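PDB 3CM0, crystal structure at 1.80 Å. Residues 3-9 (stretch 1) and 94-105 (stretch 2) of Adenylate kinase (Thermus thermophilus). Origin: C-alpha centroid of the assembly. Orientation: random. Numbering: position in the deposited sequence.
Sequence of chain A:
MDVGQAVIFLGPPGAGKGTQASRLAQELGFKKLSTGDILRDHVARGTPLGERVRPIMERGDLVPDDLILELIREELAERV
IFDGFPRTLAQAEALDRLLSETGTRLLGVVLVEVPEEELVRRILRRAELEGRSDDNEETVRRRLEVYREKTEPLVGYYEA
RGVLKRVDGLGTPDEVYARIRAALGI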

ATOM      1  N   VAL A   3      20.087   9.581   5.999  1.00 55.37           N
ATOM      2  CA  VAL A   3      19.653   8.648   4.920  1.00 49.30           C
ATOM      3  C   VAL A   3      18.567   7.697   5.380  1.00 45.60           C
ATOM      4  O   VAL A   3      18.441   7.375   6.567  1.00 39.22           O
ATOM      5  CB  VAL A   3      20.798   7.752   4.405  1.00 56.81           C
ATOM      6  CG1 VAL A   3      21.902   8.600   3.807  1.00 66.16           C
ATOM      7  CG2 VAL A   3      21.322   6.880   5.543  1.00 61.22           C
ATOM      8  N   GLY A   4      17.796   7.225   4.412  1.00 26.65           N
ATOM      9  CA  GLY A   4      16.741   6.294   4.732  1.00 21.71           C
ATOM     10  C   GLY A   4      16.431   5.475   3.509  1.00 14.60           C
ATOM     11  O   GLY A   4      16.983   5.707   2.424  1.00 19.71           O
ATOM     12  N   GLN A   5      15.556   4.495   3.696  1.00 19.28           N
ATOM     13  CA  GLN A   5      15.155   3.630   2.596  1.00 20.10           C
ATOM     14  C   GLN A   5      13.655   3.405   2.658  1.00 15.70           C
ATOM     15  O   GLN A   5      13.066   3.246   3.735  1.00 16.47           O
ATOM     16  CB  GLN A   5      15.890   2.292   2.679  1.00 26.80           C
ATOM     17  CG  GLN A   5      17.380   2.437   2.560  1.00 29.92           C
ATOM     18  CD  GLN A   5      18.097   1.105   2.576  1.00 38.50           C
ATOM     19  OE1 GLN A   5      17.722   0.198   3.317  1.00 40.24           O
ATOM     20  NE2 GLN A   5      19.146   0.986   1.766  1.00 42.44           N
ATOM     21  N   ALA A   6      13.010   3.412   1.497  1.00 15.86           N
ATOM     22  CA  ALA A   6      11.570   3.197   1.491  1.00 10.26           C
ATOM     23  C   ALA A   6      11.211   2.117   0.478  1.00 12.55           C
ATOM     24  O   ALA A   6      11.927   1.923  -0.502  1.00 14.10           O
ATOM     25  CB  ALA A   6      10.837   4.514   1.096  1.00 14.11           C
ATOM     26  N   VAL A   7      10.123   1.409   0.771  1.00 10.28           N
ATOM     27  CA  VAL A   7       9.559   0.447  -0.181  1.00 11.68           C
ATOM     28  C   VAL A   7       8.059   0.672  -0.254  1.00 11.93           C
ATOM     29  O   VAL A   7       7.399   0.858   0.766  1.00 11.48           O
ATOM     30  CB  VAL A   7       9.826  -1.026   0.211  1.00 11.71           C
ATOM     31  CG1 VAL A   7       9.197  -1.954  -0.865  1.00 15.08           C
ATOM     32  CG2 VAL A   7      11.327  -1.286   0.247  1.00 10.26           C
ATOM     33  N   ILE A   8       7.503   0.666  -1.476  1.00 10.00           N
ATOM     34  CA  ILE A   8       6.088   0.838  -1.663  1.00  7.59           C
ATOM     35  C   ILE A   8       5.540  -0.445  -2.264  1.00  9.12           C
ATOM     36  O   ILE A   8       6.157  -0.990  -3.176  1.00 12.13           O
ATOM     37  CB  ILE A   8       5.811   2.003  -2.670  1.00  9.46           C
ATOM     38  CG1 ILE A   8       6.215   3.345  -2.027  1.00  8.91           C
ATOM     39  CG2 ILE A   8       4.357   2.034  -3.045  1.00 11.04           C
ATOM     40  CD1 ILE A   8       6.264   4.570  -3.065  1.00  9.09           C
ATOM     41  N   PHE A   9       4.430  -0.942  -1.727  1.00  8.95           N
ATOM     42  CA  PHE A   9       3.793  -2.163  -2.285  1.00  9.37           C
ATOM     43  C   PHE A   9       2.471  -1.847  -2.981  1.00 12.48           C
ATOM     44  O   PHE A   9       1.612  -1.181  -2.405  1.00 12.41           O
ATOM     45  CB  PHE A   9       3.478  -3.178  -1.155  1.00 11.48           C
ATOM     46  CG  PHE A   9       4.655  -3.956  -0.691  1.00 15.43           C
ATOM     47  CD1 PHE A   9       4.855  -5.264  -1.134  1.00 17.92           C
ATOM     48  CD2 PHE A   9       5.582  -3.399   0.192  1.00 13.99           C
ATOM     49  CE1 PHE A   9       5.948  -5.996  -0.684  1.00 19.22           C
ATOM     50  CE2 PHE A   9       6.673  -4.127   0.637  1.00 17.74           C
ATOM     51  CZ  PHE A   9       6.861  -5.422   0.204  1.00 18.65           C
ATOM     52  N   ALA A  94       3.637  14.007  -4.317  1.00 13.25           N
ATOM     53  CA  ALA A  94       3.946  14.627  -3.026  1.00 17.01           C
ATOM     54  C   ALA A  94       4.878  13.727  -2.219  1.00 14.00           C
ATOM     55  O   ALA A  94       5.803  14.201  -1.563  1.00 13.41           O
ATOM     56  CB  ALA A  94       2.662  14.881  -2.264  1.00 15.10           C
ATOM     57  N   LEU A  95       4.649  12.413  -2.267  1.00  8.66           N
ATOM     58  CA  LEU A  95       5.515  11.507  -1.518  1.00  9.12           C
ATOM     59  C   LEU A  95       6.913  11.525  -2.076  1.00 11.80           C
ATOM     60  O   LEU A  95       7.894  11.474  -1.330  1.00 11.39           O
ATOM     61  CB  LEU A  95       4.941  10.074  -1.547  1.00  9.51           C
ATOM     62  CG  LEU A  95       5.781   8.982  -0.884  1.00  9.56           C
ATOM     63  CD1 LEU A  95       5.950   9.374   0.634  1.00 14.32           C
ATOM     64  CD2 LEU A  95       5.100   7.592  -0.991  1.00 11.14           C
ATOM     65  N   ASP A  96       7.059  11.601  -3.401  1.00 11.39           N
ATOM     66  CA  ASP A  96       8.408  11.623  -3.955  1.00 12.54           C
ATOM     67  C   ASP A  96       9.165  12.867  -3.491  1.00 13.71           C
ATOM     68  O   ASP A  96      10.377  12.817  -3.228  1.00 13.29           O
ATOM     69  CB  ASP A  96       8.373  11.603  -5.485  1.00 16.63           C
ATOM     70  CG  ASP A  96       8.445  10.176  -6.070  1.00 26.78           C
ATOM     71  OD1 ASP A  96       8.524   9.166  -5.318  1.00 21.33           O
ATOM     72  OD2 ASP A  96       8.414  10.084  -7.315  1.00 24.92           O
ATOM     73  N   ARG A  97       8.472  13.984  -3.418  1.00 15.07           N
ATOM     74  CA  ARG A  97       9.117  15.209  -2.928  1.00 17.78           C
ATOM     75  C   ARG A  97       9.562  15.035  -1.464  1.00 18.23           C
ATOM     76  O   ARG A  97      10.677  15.427  -1.075  1.00 14.71           O
ATOM     77  CB  ARG A  97       8.152  16.386  -3.048  1.00 19.13           C
ATOM     78  CG  ARG A  97       7.752  16.698  -4.510  1.00 25.26           C
ATOM     79  CD  ARG A  97       7.104  18.083  -4.589  1.00 34.03           C
ATOM     80  NE  ARG A  97       5.747  18.074  -4.038  1.00 36.17           N
ATOM     81  CZ  ARG A  97       4.654  17.760  -4.732  1.00 37.67           C
ATOM     82  NH1 ARG A  97       4.751  17.426  -6.014  1.00 41.16           N
ATOM     83  NH2 ARG A  97       3.463  17.786  -4.145  1.00 43.26           N
ATOM     84  N   LEU A  98       8.685  14.452  -0.653  1.00 14.87           N
ATOM     85  CA  LEU A  98       8.995  14.195   0.762  1.00 11.94           C
ATOM     86  C   LEU A  98      10.189  13.243   0.900  1.00 16.20           C
ATOM     87  O   LEU A  98      11.049  13.441   1.742  1.00 18.27           O
ATOM     88  CB  LEU A  98       7.754  13.589   1.467  1.00 10.17           C
ATOM     89  CG  LEU A  98       8.015  13.196   2.921  1.00 14.58           C
ATOM     90  CD1 LEU A  98       8.520  14.449   3.648  1.00 20.28           C
ATOM     91  CD2 LEU A  98       6.755  12.692   3.571  1.00 15.50           C
ATOM     92  N   LEU A  99      10.249  12.168   0.103  1.00 10.71           N
ATOM     93  CA  LEU A  99      11.378  11.257   0.217  1.00 14.97           C
ATOM     94  C   LEU A  99      12.661  11.978  -0.167  1.00 18.82           C
ATOM     95  O   LEU A  99      13.717  11.816   0.477  1.00 18.61           O
ATOM     96  CB  LEU A  99      11.183  10.040  -0.714  1.00 13.41           C
ATOM     97  CG  LEU A  99       9.926   9.224  -0.381  1.00 17.07           C
ATOM     98  CD1 LEU A  99       9.743   8.111  -1.444  1.00 18.52           C
ATOM     99  CD2 LEU A  99      10.039   8.635   1.037  1.00 23.52           C
ATOM    100  N   SER A 100      12.565  12.793  -1.210  1.00 16.19           N
ATOM    101  CA  SER A 100      13.731  13.512  -1.699  1.00 18.09           C
ATOM    102  C   SER A 100      14.229  14.465  -0.609  1.00 21.98           C
ATOM    103  O   SER A 100      15.421  14.490  -0.304  1.00 23.19           O
ATOM    104  CB  SER A 100      13.391  14.306  -2.961  1.00 22.61           C
ATOM    105  OG  SER A 100      14.530  15.026  -3.410  1.00 26.62           O
ATOM    106  N   GLU A 101      13.314  15.237  -0.027  1.00 20.23           N
ATOM    107  CA  GLU A 101      13.679  16.190   1.039  1.00 22.52           C
ATOM    108  C   GLU A 101      14.262  15.581   2.294  1.00 29.44           C
ATOM    109  O   GLU A 101      15.076  16.207   2.977  1.00 30.04           O
ATOM    110  CB  GLU A 101      12.462  17.022   1.426  1.00 22.60           C
ATOM    111  CG  GLU A 101      12.031  17.986   0.329  1.00 31.36           C
ATOM    112  CD  GLU A 101      10.678  18.642   0.597  1.00 37.06           C
ATOM    113  OE1 GLU A 101       9.944  18.201   1.515  1.00 40.01           O
ATOM    114  OE2 GLU A 101      10.342  19.593  -0.132  1.00 45.97           O
ATOM    115  N   THR A 102      13.862  14.358   2.609  1.00 20.93           N
ATOM    116  CA  THR A 102      14.347  13.712   3.813  1.00 18.28           C
ATOM    117  C   THR A 102      15.502  12.787   3.572  1.00 20.96           C
ATOM    118  O   THR A 102      15.959  12.104   4.500  1.00 23.05           O
ATOM    119  CB  THR A 102      13.238  12.924   4.461  1.00 21.04           C
ATOM    120  OG1 THR A 102      12.757  11.959   3.523  1.00 18.31           O
ATOM    121  CG2 THR A 102      12.127  13.857   4.867  1.00 20.61           C
ATOM    122  N   GLY A 103      15.970  12.746   2.329  1.00 22.66           N
ATOM    123  CA  GLY A 103      17.076  11.865   1.985  1.00 19.15           C
ATOM    124  C   GLY A 103      16.749  10.381   2.082  1.00 25.67           C
ATOM    125  O   GLY A 103      17.604   9.561   2.455  1.00 24.26           O
ATOM    126  N   THR A 104      15.515  10.031   1.728  1.00 16.84           N
ATOM    127  CA  THR A 104      15.058   8.634   1.790  1.00 17.21           C
ATOM    128  C   THR A 104      15.049   8.050   0.368  1.00 18.66           C
ATOM    129  O   THR A 104      14.335   8.542  -0.504  1.00 21.54           O
ATOM    130  CB  THR A 104      13.638   8.568   2.369  1.00 21.70           C
ATOM    131  OG1 THR A 104      13.602   9.205   3.649  1.00 21.01           O
ATOM    132  CG2 THR A 104      13.194   7.104   2.525  1.00 20.63           C
ATOM    133  N   ARG A 105      15.846   7.014   0.142  1.00 16.99           N
ATOM    134  CA  ARG A 105      15.932   6.406  -1.173  1.00 21.02           C
ATOM    135  C   ARG A 105      14.809   5.391  -1.354  1.00 14.55           C
ATOM    136  O   ARG A 105      14.593   4.541  -0.485  1.00 15.44           O
ATOM    137  CB  ARG A 105      17.297   5.728  -1.321  1.00 23.60           C
ATOM    138  CG  ARG A 105      17.452   4.900  -2.576  1.00 31.03           C
ATOM    139  CD  ARG A 105      18.915   4.471  -2.748  1.00 46.53           C
ATOM    140  NE  ARG A 105      19.115   3.799  -4.025  1.00 65.81           N
ATOM    141  CZ  ARG A 105      18.685   2.571  -4.289  1.00 69.03           C
ATOM    142  NH1 ARG A 105      18.042   1.887  -3.359  1.00 78.32           N
ATOM    143  NH2 ARG A 105      18.869   2.036  -5.489  1.00 75.02           N
TER

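How does the contact begin at Val3? Here the backbone does the work: Val3 CA lies 3.3 Å from Gly103 O in a CA-H...O contact, while the CA-to-CB bond points away from stretch 2 overall. The same carbonyl accepts a weak hydrogen bond from the next amide, Gly4 N to Gly103 O, 3.1 Å long and bent to 130°. Gly103 is the first residue to leave helical phi/psi after the helix, in a Schellman motif with positive phi of 66°, a value that by itself favours glycine.

Why does glycine suit position 4? Gly4 is buried and pairs with Thr104 in a parallel bridge, their CA atoms only 4.1 Å apart. A CB placed ideally on Gly4 would lie 3.3 Å from Thr104 OG1, a tight fit, so the bare backbone leaves room for that hydroxyl, which lies 2.9 Å from Thr102 OG1. On its carbonyl side Gly4 is firmly held: Arg105 N donates to Gly4 O at 2.9 Å with a nearly straight angle of 164°, and Thr104 CA adds a CA-H...O contact to Gly4 O at 3.6 Å.

What carries the pairing through Gln5 to Ala6? Arg105 O receives a hydrogen bond from Ala6 N at 2.8 Å and a CA-H...O contact from Gln5 CA at 3.3 Å, so the parallel ladder steps forward with Arg105 engaged through both its amide and its carbonyl. Gln5 and Arg105 send their side chains to the same face of the sheet, where both retain some exposure, as suits long polar chains. Ala6 instead points toward stretch 2, and its small methyl touches both the strand and the helix of stretch 2: Ala6 CB is 3.8 Å from Thr104 CG2 and 4.2 Å from Leu99 CD2. Although the CA-to-CB bond of Leu99 runs sideways, its m,t rotamer brings the end of the chain nearer the strand.

What continues the contact beyond Ala6? Val7 points away and makes no contact, as the alternation of a strand requires, and Ile8 turns back toward the helix. Some 10.7 Å separates Ile8 CA from Leu95 CA, a gap that two branched aliphatic chains bridge: Ile8 CD1 meets Leu95 CD2 at 3.8 Å, with both residues buried. Phe9 lies beyond reach. Altogether 366 Å² is buried between the stretches, with backbone hydrogen bonds at one end and apolar packing at the other.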